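Local atomic coordinates of phosphoribosyl-glycinamide (GAR) synthetase (Cryptococcus neoformans var. grubii serotype A, PDB entry 7LVO), a protein that catalyses, through this N-terminal half of a bifunctional enzyme, the ATP-dependent joining of glycine to 5-phosphoribosylamine in de novo purine synthesis. Residues 350-354 against 355-359. Residues are numbered along the deposited sequence; the frame is centred on the assembly and turned at random.
Sequences EQTDL and AEVLL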
loop_
_atom_site.group_PDB
_atom_site.type_symbol
_atom_site.label_atom_id
_atom_site.label_comp_id
_atom_site.label_asym_id
_atom_site.label_seq_id
_atom_site.Cartn_x
_atom_site.Cartn_y
_atom_site.Cartn_z
ATOM N N GLU A 350 9.936 -14.045 14.568
ATOM C CA GLU A 350 9.139 -15.262 14.687
ATOM C C GLU A 350 8.335 -15.320 15.977
ATOM O O GLU A 350 7.555 -16.257 16.158
ATOM C CB GLU A 350 10.044 -16.491 14.571
ATOM C CG GLU A 350 10.789 -16.578 13.248
ATOM C CD GLU A 350 9.861 -16.542 12.046
ATOM O OE1 GLU A 350 8.635 -16.696 12.226
ATOM O OE2 GLU A 350 10.359 -16.358 10.916
ATOM N N GLN A 351 8.505 -14.350 16.876
ATOM C CA GLN A 351 7.658 -14.240 18.053
ATOM C C GLN A 351 6.380 -13.456 17.779
ATOM O O GLN A 351 5.404 -13.608 18.521
ATOM C CB GLN A 351 8.425 -13.573 19.197
ATOM C CG GLN A 351 7.961 -13.982 20.584
ATOM C CD GLN A 351 8.407 -15.386 20.949
ATOM O OE1 GLN A 351 9.095 -16.049 20.174
ATOM N NE2 GLN A 351 8.012 -15.848 22.134
ATOM N N THR A 352 6.367 -12.631 16.731
ATOM C CA THR A 352 5.219 -11.790 16.428
ATOM C C THR A 352 4.177 -12.576 15.647
ATOM O O THR A 352 4.483 -13.162 14.603
ATOM C CB THR A 352 5.654 -10.565 15.623
ATOM O OG1 THR A 352 6.503 -9.737 16.427
ATOM C CG2 THR A 352 4.435 -9.771 15.176
ATOM N N ASP A 353 2.946 -12.574 16.149
ATOM C CA ASP A 353 1.804 -13.168 15.464
ATOM C C ASP A 353 1.066 -12.046 14.746
ATOM O O ASP A 353 0.463 -11.183 15.390
ATOM C CB ASP A 353 0.886 -13.889 16.452
ATOM C CG ASP A 353 -0.316 -14.536 15.775
ATOM O OD1 ASP A 353 -0.834 -13.970 14.797
ATOM O OD2 ASP A 353 -0.750 -15.611 16.228
ATOM N N LEU A 354 1.112 -12.057 13.410
ATOM C CA LEU A 354 0.465 -10.990 12.653
ATOM C C LEU A 354 -1.039 -10.987 12.892
ATOM O O LEU A 354 -1.660 -9.920 12.951
ATOM C CB LEU A 354 0.766 -11.128 11.168
ATOM C CG LEU A 354 0.174 -10.032 10.286
ATOM C CD1 LEU A 354 0.551 -8.643 10.777
ATOM C CD2 LEU A 354 0.621 -10.225 8.827
ATOM N N ALA A 355 -1.644 -12.171 13.020
ATOM C CA ALA A 355 -3.078 -12.237 13.293
ATOM C C ALA A 355 -3.412 -11.528 14.605
ATOM O O ALA A 355 -4.361 -10.737 14.682
ATOM C CB ALA A 355 -3.534 -13.695 13.328
ATOM N N GLU A 356 -2.627 -11.793 15.648
ATOM C CA GLU A 356 -2.857 -11.137 16.928
ATOM C C GLU A 356 -2.711 -9.628 16.798
ATOM O O GLU A 356 -3.462 -8.867 17.420
ATOM C CB GLU A 356 -1.886 -11.683 17.978
ATOM C CG GLU A 356 -2.149 -11.167 19.382
ATOM C CD GLU A 356 -3.510 -11.579 19.899
ATOM O OE1 GLU A 356 -3.790 -12.798 19.942
ATOM O OE2 GLU A 356 -4.306 -10.680 20.241
ATOM N N VAL A 357 -1.755 -9.175 15.980
ATOM C CA VAL A 357 -1.556 -7.744 15.789
ATOM C C VAL A 357 -2.785 -7.119 15.131
ATOM O O VAL A 357 -3.267 -6.063 15.549
ATOM C CB VAL A 357 -0.283 -7.492 14.960
ATOM C CG1 VAL A 357 -0.179 -6.020 14.577
ATOM C CG2 VAL A 357 0.944 -7.948 15.731
ATOM N N LEU A 358 -3.318 -7.773 14.099
ATOM C CA LEU A 358 -4.454 -7.204 13.381
ATOM C C LEU A 358 -5.697 -7.149 14.263
ATOM O O LEU A 358 -6.467 -6.190 14.197
ATOM C CB LEU A 358 -4.725 -8.013 12.111
ATOM C CG LEU A 358 -3.587 -8.093 11.094
ATOM C CD1 LEU A 358 -4.011 -8.980 9.924
ATOM C CD2 LEU A 358 -3.212 -6.702 10.591
ATOM N N LEU A 359 -5.914 -8.174 15.087
ATOM C CA LEU A 359 -7.079 -8.183 15.960
ATOM C C LEU A 359 -6.917 -7.180 17.092
ATOM O O LEU A 359 -7.884 -6.520 17.484
ATOM C CB LEU A 359 -7.320 -9.579 16.521
ATOM C CG LEU A 359 -7.959 -10.590 15.572
ATOM C CD1 LEU A 359 -7.980 -11.972 16.222
ATOM C CD2 LEU A 359 -9.363 -10.168 15.174
#
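Asp353 caps helix 354-362 by accepting from the backbone N of Glu356, its carboxylate folded forward over the first turn. With CG anti to the backbone N (chi1 -180°), OD1 comes to 2.9 Å from Glu356 N, which meets it from above the carboxylate plane rather than within it. Aspartate suits the place because its short side chain can reach an amide that has no earlier helical carbonyl to pair with. OD2 is held by Ser59 OG, so both carboxylate oxygens are engaged. Just behind the cap, Val357 N bonds to Asp353 O (3.0 Å) and Leu358 N to Leu354 O (2.9 Å).

Glu356 sets its CB 3.9 Å from Asp353 CB, then bends at chi2; its longer chain reaches past the cap to a salt bridge with Arg365. On the buried side, Leu354 CD1 lies 4.2 Å from Leu358 CG, the branched ends filling the space against Leu56 of helix 47-56; Leu358 also packs on strand 108-111. Val357, compact and beta-branched, turns CG2 back to Thr352 CG2 at 4.0 Å and packs on Leu371 and Phe246, while the Thr352 hydroxyl bonds to Asp349 and Gly372.

This is structural packing within the ATP-grasp range, away from the annotated sites: the cap supplies an acceptor for one first-turn amide beside an aliphatic face, and its negative charge probably interacts favourably with the helix dipole.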